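Local coordinates for protein CDC25-like phosphatase YCH1 (Saccharomyces cerevisiae, PDB 3FS5) that dephosphorylates proteins as a small phosphatase of the rhodanese fold, related to the catalytic domain of Cdc25 and to single-domain rhodaneses, at residues Y4-T7 with N8-Y11. Residues are numbered along the deposited sequence; the frame is centred on the assembly and turned at random.
Sequences YSIT and NVKY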
loop_
_atom_site.group_PDB
_atom_site.type_symbol
_atom_site.label_atom_id
_atom_site.label_comp_id
_atom_site.label_asym_id
_atom_site.label_seq_id
_atom_site.Cartn_x
_atom_site.Cartn_y
_atom_site.Cartn_z
ATOM N N TYR A 4 -16.624 0.375 10.196
ATOM C CA TYR A 4 -15.799 1.486 9.759
ATOM C C TYR A 4 -14.825 1.921 10.844
ATOM O O TYR A 4 -14.287 3.023 10.792
ATOM C CB TYR A 4 -16.684 2.666 9.344
ATOM C CG TYR A 4 -17.523 2.382 8.120
ATOM C CD1 TYR A 4 -18.792 1.815 8.232
ATOM C CD2 TYR A 4 -17.025 2.637 6.843
ATOM C CE1 TYR A 4 -19.544 1.506 7.098
ATOM C CE2 TYR A 4 -17.764 2.334 5.707
ATOM C CZ TYR A 4 -19.024 1.768 5.841
ATOM O OH TYR A 4 -19.747 1.456 4.715
ATOM N N SER A 5 -14.596 1.039 11.814
ATOM C CA SER A 5 -13.695 1.320 12.924
ATOM C C SER A 5 -12.231 1.126 12.539
ATOM O O SER A 5 -11.906 0.314 11.681
ATOM C CB SER A 5 -14.030 0.414 14.114
ATOM O OG SER A 5 -13.070 0.558 15.147
ATOM N N ILE A 6 -11.357 1.884 13.193
ATOM C CA ILE A 6 -9.922 1.829 12.949
ATOM C C ILE A 6 -9.347 0.426 13.188
ATOM O O ILE A 6 -8.300 0.081 12.646
ATOM C CB ILE A 6 -9.190 2.849 13.857
ATOM C CG1 ILE A 6 -7.684 2.846 13.573
ATOM C CG2 ILE A 6 -9.453 2.519 15.325
ATOM C CD1 ILE A 6 -7.322 3.317 12.186
ATOM N N THR A 7 -10.035 -0.383 13.987
ATOM C CA THR A 7 -9.564 -1.737 14.283
ATOM C C THR A 7 -9.589 -2.644 13.050
ATOM O O THR A 7 -9.016 -3.735 13.062
ATOM C CB THR A 7 -10.401 -2.400 15.406
ATOM O OG1 THR A 7 -11.781 -2.433 15.023
ATOM C CG2 THR A 7 -10.267 -1.622 16.699
ATOM N N ASN A 8 -10.251 -2.188 11.990
ATOM C CA ASN A 8 -10.330 -2.958 10.749
ATOM C C ASN A 8 -9.037 -2.862 9.945
ATOM O O ASN A 8 -8.803 -3.659 9.041
ATOM C CB ASN A 8 -11.492 -2.464 9.885
ATOM C CG ASN A 8 -12.831 -2.915 10.410
ATOM O OD1 ASN A 8 -13.117 -4.108 10.452
ATOM N ND2 ASN A 8 -13.661 -1.962 10.820
ATOM N N VAL A 9 -8.208 -1.879 10.273
ATOM C CA VAL A 9 -6.942 -1.685 9.583
ATOM C C VAL A 9 -5.881 -2.592 10.197
ATOM O O VAL A 9 -5.580 -2.492 11.394
ATOM C CB VAL A 9 -6.482 -0.216 9.682
ATOM C CG1 VAL A 9 -5.136 -0.033 8.982
ATOM C CG2 VAL A 9 -7.539 0.695 9.069
ATOM N N LYS A 10 -5.328 -3.477 9.370
ATOM C CA LYS A 10 -4.299 -4.423 9.799
ATOM C C LYS A 10 -2.903 -3.944 9.409
ATOM O O LYS A 10 -2.757 -3.075 8.551
ATOM C CB LYS A 10 -4.550 -5.793 9.166
ATOM C CG LYS A 10 -5.843 -6.461 9.600
ATOM C CD LYS A 10 -5.795 -6.849 11.061
ATOM C CE LYS A 10 -6.348 -8.251 11.258
ATOM N NZ LYS A 10 -5.562 -9.245 10.465
ATOM N N TYR A 11 -1.884 -4.527 10.037
ATOM C CA TYR A 11 -0.499 -4.159 9.772
ATOM C C TYR A 11 0.327 -5.333 9.282
ATOM O O TYR A 11 0.199 -6.453 9.776
ATOM C CB TYR A 11 0.138 -3.544 11.022
ATOM C CG TYR A 11 -0.428 -2.186 11.328
ATOM C CD1 TYR A 11 -1.737 -2.043 11.792
ATOM C CD2 TYR A 11 0.312 -1.031 11.083
ATOM C CE1 TYR A 11 -2.298 -0.781 11.997
ATOM C CE2 TYR A 11 -0.236 0.231 11.284
ATOM C CZ TYR A 11 -1.539 0.348 11.739
ATOM O OH TYR A 11 -2.081 1.597 11.931
#
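Asn8 turns its side chain back alongside Ser5, and both of its nitrogens hold the carbonyl oxygen of Ser5. The backbone bond, Asn8 N to Ser5 O, is 3.0 Å long and nearly straight, with the donor above the carbonyl plane. The hydrogen bond from the side-chain amide, Asn8 ND2 to Ser5 O, is also 3.0 Å but more bent (138° at the hydrogen), its nitrogen lying only 16° from that plane. The two donors therefore approach from different directions. CG of Asn8 stands anti to its own carbonyl carbon and beside its backbone N (chi1 -75°), which turns the amide back toward Ser5. A one-methylene side chain fits because CB of Asn8 already lies 3.3 Å from Ser5 O; an amide fits because its NH2 has two hydrogens to give, and Ser3 OG takes another bond from it. Ser5 and Thr7 pair their hydroxyls, OG to OG1, at 3.3 Å on the turn itself. One residue on, Val9 N reaches Ile6 O at 3.1 Å, repeating the i to i+3 spacing of a 3-10 turn. Here the apolar residues meet: the two side chains cross obliquely, with CD1 of Ile6 4.1 Å from CG2 of Val9, and both rest on Met102 of helix 96-106. Branched Val9 also suits the buried approach to strand 10-12, at the edge of the parallel sheet, where it touches Val120. With an alanine here instead of Asn8, Ser5 O is likely to keep only the backbone donor within the turn, and Ser3 OG to lose its amide partner. A side-chain amide thus adds a second donor to the carbonyl the turn already uses, while apolar packing of Ile6 and Val9 joins the turn to helix 96-106 and the edge strand.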